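Local coordinates for uncharacterized protein (Pyrococcus furiosus DSM 3638, PDB 3WZ2), which is an archaeal homologue of the proteasome-assembly chaperones, known as PbaA, and probably acts on the proteasome as an assembly chaperone or activator, at residues A117-G122 and L178-G183; E18-I23 and N79-I84; D187-A192 and P210-A215. All blocks are in the same frame, centred on the assembly; numbering follows the deposited sequence.

Contact 1: residues A117-G122 and L178-G183; sequences AGMGIG and LGETFG
Ile121 lies obliquely across the side chain of Glu180: its CG1 and CD1 rest against Glu180 CB and CG, with CD1 3.8 Å from Glu180 CG, and CD1 also reaches the carboxylate carbon. With Ile121 CG1 beside its own backbone N (chi1 -66°), the CG1 branch is the one that meets Glu180. An alanine here would probably uncover the Glu180 methylenes and open a gap beside them. The carboxylate is held from outside the pair: OE1 by Lys125 in a salt bridge and by Glu129 N, OE2 by Trp131 NE1. On the sheet face of Glu180, Met119 CB meets Leu178 CB at 4.2 Å, and Leu178 CD2 reaches Ala117 CB. On the face of Thr181, CG2 of that residue rests 3.7 Å from Met119 O. Gly179 N, Met119 N, Thr181 N and Ile121 N bond alternately across the strands; Ile121 N meets Thr181 O at 2.7 Å. Gly122 N then takes Phe182 O, extending the pairing into the loops. Strand directions 37° apart and this alternation identify a twisted parallel pair, 112-120 with 174-181, in the mixed central sheet of the PAC2-family domain.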
ATOM      1  N   ALA B 117     -29.378 -10.496  -7.880  1.00 18.91           N
ATOM      2  CA  ALA B 117     -28.090 -10.794  -8.509  1.00 19.89           C
ATOM      3  C   ALA B 117     -28.305 -11.447  -9.861  1.00 20.66           C
ATOM      4  O   ALA B 117     -29.428 -11.857 -10.199  1.00 18.33           O
ATOM      5  CB  ALA B 117     -27.276 -11.711  -7.617  1.00 20.44           C
ATOM      6  N   GLY B 118     -27.196 -11.627 -10.578  1.00 22.39           N
ATOM      7  CA  GLY B 118     -27.166 -12.368 -11.824  1.00 22.71           C
ATOM      8  C   GLY B 118     -26.393 -13.665 -11.698  1.00 22.80           C
ATOM      9  O   GLY B 118     -25.645 -13.835 -10.779  1.00 23.75           O
ATOM     10  N   MET B 119     -26.652 -14.619 -12.577  1.00 23.30           N
ATOM     11  CA  MET B 119     -25.902 -15.876 -12.598  1.00 27.66           C
ATOM     12  C   MET B 119     -25.499 -16.125 -14.031  1.00 27.20           C
ATOM     13  O   MET B 119     -26.365 -16.307 -14.907  1.00 24.12           O
ATOM     14  CB  MET B 119     -26.772 -17.024 -12.123  1.00 33.12           C
ATOM     15  CG  MET B 119     -26.130 -18.399 -12.109  1.00 40.69           C
ATOM     16  SD  MET B 119     -27.415 -19.681 -11.937  1.00 45.76           S
ATOM     17  CE  MET B 119     -26.446 -21.184 -12.104  1.00 58.07           C
ATOM     18  N   GLY B 120     -24.191 -16.052 -14.261  1.00 27.30           N
ATOM     19  CA  GLY B 120     -23.639 -16.130 -15.579  1.00 29.91           C
ATOM     20  C   GLY B 120     -23.713 -17.567 -16.031  1.00 30.16           C
ATOM     21  O   GLY B 120     -23.199 -18.450 -15.373  1.00 29.91           O
ATOM     22  N   ILE B 121     -24.399 -17.799 -17.145  1.00 31.13           N
ATOM     23  CA  ILE B 121     -24.583 -19.158 -17.688  1.00 32.26           C
ATOM     24  C   ILE B 121     -23.478 -19.504 -18.672  1.00 31.49           C
ATOM     25  O   ILE B 121     -23.118 -20.680 -18.815  1.00 35.88           O
ATOM     26  CB  ILE B 121     -25.956 -19.229 -18.407  1.00 32.73           C
ATOM     27  CG1 ILE B 121     -27.057 -19.073 -17.395  1.00 34.63           C
ATOM     28  CG2 ILE B 121     -26.179 -20.524 -19.141  1.00 35.83           C
ATOM     29  CD1 ILE B 121     -26.904 -20.023 -16.232  1.00 34.29           C
ATOM     30  N   GLY B 122     -22.973 -18.496 -19.373  1.00 31.32           N
ATOM     31  CA  GLY B 122     -21.905 -18.691 -20.348  1.00 32.47           C
ATOM     32  C   GLY B 122     -22.385 -19.030 -21.765  1.00 32.72           C
ATOM     33  O   GLY B 122     -21.569 -19.229 -22.649  1.00 29.51           O
ATOM     34  N   LEU B 178     -31.480 -14.940  -8.194  1.00 19.28           N
ATOM     35  CA  LEU B 178     -30.484 -14.934  -9.234  1.00 22.66           C
ATOM     36  C   LEU B 178     -31.088 -15.119 -10.613  1.00 21.70           C
ATOM     37  O   LEU B 178     -31.604 -16.191 -10.939  1.00 22.05           O
ATOM     38  CB  LEU B 178     -29.476 -16.036  -8.997  1.00 24.87           C
ATOM     39  CG  LEU B 178     -28.714 -15.906  -7.690  1.00 25.37           C
ATOM     40  CD1 LEU B 178     -29.161 -16.974  -6.728  1.00 28.93           C
ATOM     41  CD2 LEU B 178     -27.256 -16.043  -7.928  1.00 26.81           C
ATOM     42  N   GLY B 179     -30.993 -14.078 -11.423  1.00 21.47           N
ATOM     43  CA  GLY B 179     -31.412 -14.160 -12.818  1.00 22.59           C
ATOM     44  C   GLY B 179     -30.308 -14.739 -13.640  1.00 21.45           C
ATOM     45  O   GLY B 179     -29.231 -14.137 -13.752  1.00 20.00           O
ATOM     46  N   GLU B 180     -30.555 -15.900 -14.206  1.00 20.72           N
ATOM     47  CA  GLU B 180     -29.697 -16.426 -15.269  1.00 21.36           C
ATOM     48  C   GLU B 180     -29.508 -15.416 -16.371  1.00 23.08           C
ATOM     49  O   GLU B 180     -30.433 -14.672 -16.758  1.00 23.10           O
ATOM     50  CB  GLU B 180     -30.260 -17.705 -15.889  1.00 20.99           C
ATOM     51  CG  GLU B 180     -30.278 -18.894 -14.958  1.00 23.25           C
ATOM     52  CD  GLU B 180     -30.797 -20.163 -15.638  1.00 26.01           C
ATOM     53  OE1 GLU B 180     -31.467 -20.025 -16.692  1.00 24.30           O
ATOM     54  OE2 GLU B 180     -30.532 -21.285 -15.146  1.00 24.57           O
ATOM     55  N   THR B 181     -28.279 -15.337 -16.845  1.00 24.54           N
ATOM     56  CA  THR B 181     -27.903 -14.356 -17.871  1.00 26.02           C
ATOM     57  C   THR B 181     -26.664 -14.883 -18.598  1.00 25.96           C
ATOM     58  O   THR B 181     -26.010 -15.848 -18.144  1.00 27.59           O
ATOM     59  CB  THR B 181     -27.684 -12.954 -17.250  1.00 26.97           C
ATOM     60  OG1 THR B 181     -27.473 -11.976 -18.287  1.00 28.81           O
ATOM     61  CG2 THR B 181     -26.498 -12.932 -16.296  1.00 27.74           C
ATOM     62  N   PHE B 182     -26.328 -14.257 -19.710  1.00 27.80           N
ATOM     63  CA  PHE B 182     -25.166 -14.662 -20.515  1.00 28.70           C
ATOM     64  C   PHE B 182     -23.930 -14.712 -19.639  1.00 29.32           C
ATOM     65  O   PHE B 182     -23.220 -15.711 -19.578  1.00 29.27           O
ATOM     66  CB  PHE B 182     -24.929 -13.665 -21.646  1.00 32.12           C
ATOM     67  CG  PHE B 182     -26.131 -13.434 -22.520  1.00 36.20           C
ATOM     68  CD1 PHE B 182     -27.064 -12.429 -22.228  1.00 39.44           C
ATOM     69  CD2 PHE B 182     -26.327 -14.214 -23.653  1.00 41.01           C
ATOM     70  CE1 PHE B 182     -28.172 -12.208 -23.048  1.00 43.10           C
ATOM     71  CE2 PHE B 182     -27.429 -14.001 -24.468  1.00 42.67           C
ATOM     72  CZ  PHE B 182     -28.346 -12.998 -24.175  1.00 41.36           C
ATOM     73  N   GLY B 183     -23.662 -13.603 -18.973  1.00 34.19           N
ATOM     74  CA  GLY B 183     -22.472 -13.491 -18.130  1.00 37.98           C
ATOM     75  C   GLY B 183     -21.548 -12.353 -18.502  1.00 38.96           C
ATOM     76  O   GLY B 183     -20.625 -12.040 -17.767  1.00 40.27           O
TER

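Contact 2: residues E18-I23 and N79-I84; sequences ENAIFI and NIIIAI
Phe22 and Ile81 are paired on one face of the sheet, where CD1 of the Phe22 ring comes 3.9 Å from the CG2 methyl of Ile81 and CE1 lies close to the same methyl. Phe22 CG stands anti to the backbone N (chi1 -176°), and the far end of the ring meets the next residue on that face, with CZ 3.6 Å from Ala83 CB. The CG1 branch of Ile81 ends at Ala20, its CD1 3.9 Å from Ala20 CB. Ile101 and Leu105 of helix 91-107 also touch Phe22, which places this helix against the same face.

The backbone evidence is that of a parallel pair: segment axes differ by 18°, and Ile21 N, Ile81 N, Ile23 N and Ala83 N donate in turn across the gap. Strands 21-24 and 80-85 are thus neighbours within the mixed sheet of an alpha/beta domain with helices on both faces. Ile23 N reaches Ile81 O at 2.7 Å with an N-H...O angle of 161°.

On the second face Ile21, Ile23, Ile80 and Ile82 share one conformation, CG1 beside the backbone N and the chain extended to CD1. In Ile23 this carries CD1 diagonally to Ile80 CG2, 3.7 Å away, while Ile23 CB faces Ile82 CG1 at 4.1 Å. Ile82 is also touched by Ala37 and Leu40 of helix 32-43. Just before strand 80-85, Asn79 lies side by side with Ile21, pointing the same way, and its ND2 is 3.4 Å from Ile21 CD1.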
ATOM      1  N   GLU B  18     -38.280   0.709  10.993  1.00 27.81           N
ATOM      2  CA  GLU B  18     -38.532  -0.504  11.795  1.00 27.33           C
ATOM      3  C   GLU B  18     -39.080  -1.582  10.862  1.00 26.07           C
ATOM      4  O   GLU B  18     -39.905  -1.280   9.989  1.00 29.14           O
ATOM      5  CB  GLU B  18     -39.498  -0.208  12.957  1.00 30.71           C
ATOM      6  CG  GLU B  18     -39.507  -1.284  14.066  1.00 31.88           C
ATOM      7  CD  GLU B  18     -38.222  -1.343  14.887  1.00 36.24           C
ATOM      8  OE1 GLU B  18     -37.357  -0.442  14.787  1.00 37.79           O
ATOM      9  OE2 GLU B  18     -38.047  -2.316  15.647  1.00 37.61           O
ATOM     10  N   ASN B  19     -38.609  -2.828  11.029  1.00 23.98           N
ATOM     11  CA  ASN B  19     -39.101  -3.974  10.246  1.00 24.74           C
ATOM     12  C   ASN B  19     -38.914  -3.847   8.713  1.00 21.90           C
ATOM     13  O   ASN B  19     -39.717  -4.294   7.892  1.00 21.56           O
ATOM     14  CB  ASN B  19     -40.564  -4.305  10.612  1.00 27.68           C
ATOM     15  CG  ASN B  19     -40.751  -4.541  12.151  1.00 31.00           C
ATOM     16  OD1 ASN B  19     -39.921  -5.144  12.849  1.00 28.57           O
ATOM     17  ND2 ASN B  19     -41.825  -4.006  12.666  1.00 35.84           N
ATOM     18  N   ALA B  20     -37.843  -3.183   8.367  1.00 21.36           N
ATOM     19  CA  ALA B  20     -37.507  -2.918   6.975  1.00 22.76           C
ATOM     20  C   ALA B  20     -37.486  -4.189   6.155  1.00 21.66           C
ATOM     21  O   ALA B  20     -37.045  -5.267   6.610  1.00 23.58           O
ATOM     22  CB  ALA B  20     -36.153  -2.230   6.913  1.00 22.77           C
ATOM     23  N   ILE B  21     -37.973  -4.075   4.936  1.00 20.95           N
ATOM     24  CA  ILE B  21     -37.601  -4.974   3.873  1.00 19.55           C
ATOM     25  C   ILE B  21     -36.516  -4.310   3.064  1.00 20.41           C
ATOM     26  O   ILE B  21     -36.742  -3.275   2.423  1.00 18.15           O
ATOM     27  CB  ILE B  21     -38.818  -5.322   3.016  1.00 20.33           C
ATOM     28  CG1 ILE B  21     -39.820  -6.113   3.864  1.00 22.05           C
ATOM     29  CG2 ILE B  21     -38.406  -6.123   1.785  1.00 20.23           C
ATOM     30  CD1 ILE B  21     -41.223  -6.136   3.284  1.00 25.53           C
ATOM     31  N   PHE B  22     -35.319  -4.911   3.100  1.00 19.68           N
ATOM     32  CA  PHE B  22     -34.124  -4.307   2.517  1.00 18.04           C
ATOM     33  C   PHE B  22     -33.758  -5.055   1.277  1.00 17.44           C
ATOM     34  O   PHE B  22     -33.554  -6.274   1.326  1.00 17.73           O
ATOM     35  CB  PHE B  22     -32.970  -4.400   3.498  1.00 18.79           C
ATOM     36  CG  PHE B  22     -31.718  -3.730   3.027  1.00 17.46           C
ATOM     37  CD1 PHE B  22     -31.471  -2.421   3.348  1.00 18.72           C
ATOM     38  CD2 PHE B  22     -30.767  -4.421   2.317  1.00 17.80           C
ATOM     39  CE1 PHE B  22     -30.299  -1.797   2.944  1.00 17.91           C
ATOM     40  CE2 PHE B  22     -29.592  -3.812   1.915  1.00 17.64           C
ATOM     41  CZ  PHE B  22     -29.358  -2.500   2.233  1.00 17.43           C
ATOM     42  N   ILE B  23     -33.674  -4.337   0.169  1.00 16.81           N
ATOM     43  CA  ILE B  23     -33.375  -4.945  -1.111  1.00 18.34           C
ATOM     44  C   ILE B  23     -32.077  -4.392  -1.640  1.00 18.46           C
ATOM     45  O   ILE B  23     -31.929  -3.178  -1.744  1.00 18.20           O
ATOM     46  CB  ILE B  23     -34.479  -4.624  -2.105  1.00 20.70           C
ATOM     47  CG1 ILE B  23     -35.791  -5.214  -1.596  1.00 22.14           C
ATOM     48  CG2 ILE B  23     -34.138  -5.176  -3.475  1.00 20.93           C
ATOM     49  CD1 ILE B  23     -36.996  -4.620  -2.280  1.00 24.87           C
ATOM     50  N   ASN B  79     -42.038   0.585   4.187  1.00 28.24           N
ATOM     51  CA  ASN B  79     -41.155  -0.308   4.946  1.00 30.04           C
ATOM     52  C   ASN B  79     -40.038  -0.851   4.060  1.00 26.75           C
ATOM     53  O   ASN B  79     -39.271  -1.697   4.483  1.00 29.47           O
ATOM     54  CB  ASN B  79     -41.965  -1.437   5.608  1.00 31.77           C
ATOM     55  CG  ASN B  79     -42.780  -2.247   4.605  1.00 38.11           C
ATOM     56  OD1 ASN B  79     -43.302  -1.705   3.625  1.00 37.77           O
ATOM     57  ND2 ASN B  79     -42.874  -3.553   4.828  1.00 40.31           N
ATOM     58  N   ILE B  80     -39.951  -0.376   2.824  1.00 22.72           N
ATOM     59  CA  ILE B  80     -38.999  -0.911   1.875  1.00 21.12           C
ATOM     60  C   ILE B  80     -37.815   0.029   1.686  1.00 20.52           C
ATOM     61  O   ILE B  80     -37.995   1.243   1.532  1.00 19.86           O
ATOM     62  CB  ILE B  80     -39.646  -1.197   0.515  1.00 23.12           C
ATOM     63  CG1 ILE B  80     -40.794  -2.184   0.734  1.00 24.90           C
ATOM     64  CG2 ILE B  80     -38.616  -1.785  -0.440  1.00 23.96           C
ATOM     65  CD1 ILE B  80     -41.605  -2.477  -0.480  1.00 25.92           C
ATOM     66  N   ILE B  81     -36.611  -0.540   1.703  1.00 18.88           N
ATOM     67  CA  ILE B  81     -35.380   0.172   1.387  1.00 18.86           C
ATOM     68  C   ILE B  81     -34.715  -0.535   0.225  1.00 19.91           C
ATOM     69  O   ILE B  81     -34.624  -1.764   0.214  1.00 20.93           O
ATOM     70  CB  ILE B  81     -34.415   0.177   2.567  1.00 20.68           C
ATOM     71  CG1 ILE B  81     -35.072   0.817   3.806  1.00 21.89           C
ATOM     72  CG2 ILE B  81     -33.127   0.890   2.204  1.00 21.40           C
ATOM     73  CD1 ILE B  81     -34.256   0.697   5.063  1.00 23.22           C
ATOM     74  N   ILE B  82     -34.252   0.246  -0.751  1.00 19.15           N
ATOM     75  CA  ILE B  82     -33.455  -0.271  -1.865  1.00 18.19           C
ATOM     76  C   ILE B  82     -32.086   0.360  -1.864  1.00 17.97           C
ATOM     77  O   ILE B  82     -31.977   1.581  -1.792  1.00 18.39           O
ATOM     78  CB  ILE B  82     -34.144   0.005  -3.196  1.00 18.79           C
ATOM     79  CG1 ILE B  82     -35.468  -0.751  -3.197  1.00 20.23           C
ATOM     80  CG2 ILE B  82     -33.292  -0.447  -4.362  1.00 19.87           C
ATOM     81  CD1 ILE B  82     -36.240  -0.619  -4.464  1.00 22.48           C
ATOM     82  N   ALA B  83     -31.045  -0.466  -1.945  1.00 16.91           N
ATOM     83  CA  ALA B  83     -29.668  -0.009  -1.930  1.00 17.80           C
ATOM     84  C   ALA B  83     -29.069  -0.119  -3.312  1.00 18.44           C
ATOM     85  O   ALA B  83     -29.074  -1.216  -3.901  1.00 17.05           O
ATOM     86  CB  ALA B  83     -28.867  -0.861  -0.955  1.00 18.60           C
ATOM     87  N   ILE B  84     -28.468   0.977  -3.778  1.00 18.66           N
ATOM     88  CA  ILE B  84     -27.941   1.100  -5.145  1.00 19.82           C
ATOM     89  C   ILE B  84     -26.508   1.586  -5.052  1.00 18.59           C
ATOM     90  O   ILE B  84     -26.178   2.369  -4.174  1.00 18.60           O
ATOM     91  CB  ILE B  84     -28.808   2.129  -5.925  1.00 24.42           C
ATOM     92  CG1 ILE B  84     -30.215   1.456  -6.218  1.00 25.41           C
ATOM     93  CG2 ILE B  84     -28.078   2.664  -7.161  1.00 23.89           C
ATOM     94  CD1 ILE B  84     -31.243   2.319  -6.891  1.00 30.11           C
TER

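Contact 3: residues D187-A192 and P210-A215; sequences DPRAAA and PLLKEA
Arg189 lays one face of its guanidinium over the methyl of Ala215, whose CB stands 3.2 Å from NH2 and 3.5 Å from CZ, displaced toward the rim of the group. The arginine chain is bent at chi3 (-146°), which places NE, and chi4 (-86°) then sets CZ; the end of the side chain comes nearer to segment 210-215 although its CB does not point there. Nearer the backbone, Arg189 CG packs on Leu212 CD2 at 4.0 Å.

Leu212 CD2 also approaches Ala192 CB at 3.7 Å, fitting between Arg189 and Ala192. Leu211 approaches Ala192 from another side: its CG is anti to the backbone N, and its CD2 lies 4.0 Å from Ala192 CB and also touches Ala191 CB. Ile35 and Phe39 of helix 32-43 touch Leu211 as well, so this leucine joins three helices. Pro188 completes the interface, its CG 3.5 Å from Ala215 O and also close to the alanine methyl.

No hydrogen bond crosses between the segments; the contact is carried by apolar packing and the arginine overlap. Asp187 OD1 accepts from Ala190 N at 3.0 Å, met from above the carboxylate plane, and more weakly from Arg189 N. Its OD2 is probably hydrogen-bonded to Thr181 OG1. Pro188 CA lies 5.6 Å from Ala215 CA, and with both leucine methyls at Ala192 this marks close helix-helix packing: the Asp-capped helix 188-202 packs on the helices that follow it in the PAC2-family chain, 209-213 and the start of 215-221.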
ATOM      1  N   ASP B 187     -27.886  -7.029 -18.963  1.00 25.81           N
ATOM      2  CA  ASP B 187     -29.060  -7.857 -19.293  1.00 25.91           C
ATOM      3  C   ASP B 187     -30.325  -7.363 -18.614  1.00 25.00           C
ATOM      4  O   ASP B 187     -30.733  -7.864 -17.561  1.00 24.56           O
ATOM      5  CB  ASP B 187     -28.789  -9.330 -18.985  1.00 25.88           C
ATOM      6  CG  ASP B 187     -29.827 -10.266 -19.623  1.00 26.24           C
ATOM      7  OD1 ASP B 187     -30.892  -9.749 -20.094  1.00 26.47           O
ATOM      8  OD2 ASP B 187     -29.552 -11.496 -19.629  1.00 24.47           O
ATOM      9  N   PRO B 188     -30.978  -6.387 -19.221  1.00 25.19           N
ATOM     10  CA  PRO B 188     -32.231  -5.908 -18.636  1.00 24.51           C
ATOM     11  C   PRO B 188     -33.361  -6.935 -18.655  1.00 24.96           C
ATOM     12  O   PRO B 188     -34.316  -6.812 -17.865  1.00 23.96           O
ATOM     13  CB  PRO B 188     -32.600  -4.683 -19.490  1.00 24.98           C
ATOM     14  CG  PRO B 188     -31.706  -4.723 -20.665  1.00 25.42           C
ATOM     15  CD  PRO B 188     -30.526  -5.580 -20.351  1.00 25.04           C
ATOM     16  N   ARG B 189     -33.273  -7.927 -19.524  1.00 24.79           N
ATOM     17  CA  ARG B 189     -34.313  -8.956 -19.578  1.00 28.70           C
ATOM     18  C   ARG B 189     -34.232  -9.911 -18.426  1.00 25.94           C
ATOM     19  O   ARG B 189     -35.248 -10.244 -17.860  1.00 26.77           O
ATOM     20  CB  ARG B 189     -34.250  -9.732 -20.881  1.00 33.47           C
ATOM     21  CG  ARG B 189     -34.684  -8.835 -22.022  1.00 41.62           C
ATOM     22  CD  ARG B 189     -34.563  -9.489 -23.371  1.00 48.95           C
ATOM     23  NE  ARG B 189     -34.213  -8.409 -24.282  1.00 58.88           N
ATOM     24  CZ  ARG B 189     -35.077  -7.600 -24.885  1.00 60.46           C
ATOM     25  NH1 ARG B 189     -36.393  -7.754 -24.747  1.00 60.41           N
ATOM     26  NH2 ARG B 189     -34.595  -6.652 -25.673  1.00 65.85           N
ATOM     27  N   ALA B 190     -33.022 -10.287 -18.043  1.00 23.25           N
ATOM     28  CA  ALA B 190     -32.806 -10.981 -16.798  1.00 22.14           C
ATOM     29  C   ALA B 190     -33.224 -10.154 -15.601  1.00 20.09           C
ATOM     30  O   ALA B 190     -33.889 -10.666 -14.707  1.00 20.02           O
ATOM     31  CB  ALA B 190     -31.342 -11.406 -16.658  1.00 23.78           C
ATOM     32  N   ALA B 191     -32.944  -8.855 -15.627  1.00 19.80           N
ATOM     33  CA  ALA B 191     -33.418  -7.976 -14.568  1.00 19.38           C
ATOM     34  C   ALA B 191     -34.930  -8.031 -14.440  1.00 19.05           C
ATOM     35  O   ALA B 191     -35.492  -8.097 -13.350  1.00 20.68           O
ATOM     36  CB  ALA B 191     -32.945  -6.562 -14.771  1.00 18.40           C
ATOM     37  N   ALA B 192     -35.603  -7.987 -15.565  1.00 21.31           N
ATOM     38  CA  ALA B 192     -37.060  -8.040 -15.588  1.00 20.90           C
ATOM     39  C   ALA B 192     -37.553  -9.340 -15.011  1.00 19.77           C
ATOM     40  O   ALA B 192     -38.521  -9.333 -14.268  1.00 21.56           O
ATOM     41  CB  ALA B 192     -37.578  -7.865 -17.015  1.00 22.69           C
ATOM     42  N   PRO B 210     -42.334  -1.585 -19.009  1.00 36.46           N
ATOM     43  CA  PRO B 210     -41.442  -0.459 -19.315  1.00 37.25           C
ATOM     44  C   PRO B 210     -39.928  -0.794 -19.374  1.00 39.15           C
ATOM     45  O   PRO B 210     -39.163  -0.191 -20.139  1.00 45.41           O
ATOM     46  CB  PRO B 210     -41.742   0.550 -18.197  1.00 35.42           C
ATOM     47  CG  PRO B 210     -43.056   0.149 -17.649  1.00 35.80           C
ATOM     48  CD  PRO B 210     -43.125  -1.340 -17.790  1.00 37.35           C
ATOM     49  N   LEU B 211     -39.517  -1.804 -18.620  1.00 38.87           N
ATOM     50  CA  LEU B 211     -38.134  -2.299 -18.661  1.00 35.29           C
ATOM     51  C   LEU B 211     -37.847  -3.035 -19.950  1.00 35.97           C
ATOM     52  O   LEU B 211     -36.775  -2.867 -20.549  1.00 41.29           O
ATOM     53  CB  LEU B 211     -37.903  -3.294 -17.511  1.00 33.58           C
ATOM     54  CG  LEU B 211     -36.512  -3.569 -16.972  1.00 32.24           C
ATOM     55  CD1 LEU B 211     -35.681  -2.310 -17.016  1.00 31.51           C
ATOM     56  CD2 LEU B 211     -36.404  -4.265 -15.602  1.00 31.67           C
ATOM     57  N   LEU B 212     -38.756  -3.930 -20.343  1.00 36.30           N
ATOM     58  CA  LEU B 212     -38.569  -4.679 -21.580  1.00 40.83           C
ATOM     59  C   LEU B 212     -38.608  -3.714 -22.779  1.00 41.43           C
ATOM     60  O   LEU B 212     -37.910  -3.927 -23.756  1.00 45.65           O
ATOM     61  CB  LEU B 212     -39.624  -5.778 -21.724  1.00 41.64           C
ATOM     62  CG  LEU B 212     -39.604  -6.862 -20.632  1.00 44.57           C
ATOM     63  CD1 LEU B 212     -40.777  -7.815 -20.813  1.00 44.15           C
ATOM     64  CD2 LEU B 212     -38.296  -7.642 -20.639  1.00 41.83           C
ATOM     65  N   LYS B 213     -39.416  -2.662 -22.673  1.00 42.77           N
ATOM     66  CA  LYS B 213     -39.582  -1.664 -23.727  1.00 51.71           C
ATOM     67  C   LYS B 213     -38.279  -0.896 -23.982  1.00 48.34           C
ATOM     68  O   LYS B 213     -37.911  -0.607 -25.135  1.00 48.13           O
ATOM     69  CB  LYS B 213     -40.742  -0.697 -23.363  1.00 59.88           C
ATOM     70  CG  LYS B 213     -40.546   0.739 -23.852  1.00 71.96           C
ATOM     71  CD  LYS B 213     -41.861   1.509 -24.012  1.00 77.22           C
ATOM     72  CE  LYS B 213     -41.977   2.100 -25.415  1.00 81.39           C
ATOM     73  NZ  LYS B 213     -43.213   2.909 -25.598  1.00 82.71           N
ATOM     74  N   GLU B 214     -37.547  -0.626 -22.914  1.00 45.96           N
ATOM     75  CA  GLU B 214     -36.300   0.096 -23.042  1.00 44.20           C
ATOM     76  C   GLU B 214     -35.073  -0.793 -22.964  1.00 40.28           C
ATOM     77  O   GLU B 214     -33.962  -0.288 -22.845  1.00 41.82           O
ATOM     78  CB  GLU B 214     -36.203   1.138 -21.965  1.00 52.97           C
ATOM     79  CG  GLU B 214     -37.346   2.115 -21.923  1.00 61.05           C
ATOM     80  CD  GLU B 214     -37.263   3.066 -20.698  1.00 72.23           C
ATOM     81  OE1 GLU B 214     -36.143   3.271 -20.119  1.00 77.63           O
ATOM     82  OE2 GLU B 214     -38.333   3.578 -20.256  1.00 77.54           O
ATOM     83  N   ALA B 215     -35.236  -2.093 -23.141  1.00 36.28           N
ATOM     84  CA  ALA B 215     -34.121  -3.029 -23.028  1.00 39.35           C
ATOM     85  C   ALA B 215     -32.924  -2.654 -23.905  1.00 40.60           C
ATOM     86  O   ALA B 215     -31.767  -2.642 -23.418  1.00 34.29           O
ATOM     87  CB  ALA B 215     -34.563  -4.457 -23.351  1.00 41.05           C
TER

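From the N terminus, contact 2 comes first, closing a loop of 55 residues between strands 21-24 and 80-85 that includes helix 32-43. Contact 1 closes a second loop of 55 residues, between strands 112-120 and 174-181. Contact 3 follows with a short connection of 17 residues. The three are in series, neither nesting nor crossing. Contacts 1 and 2 belong to one sheet, in which strands 21-24 and 112-120 are neighbours, yet their centres are 24 Å apart on opposite sides of the chain centre. Contacts 1 and 3 touch: Glu180 O packs on Ala190 CB at 3.4 Å, tying the end of strand 174-181 to the start of helix 188-202, which contact 3 in turn joins to helix 209-213.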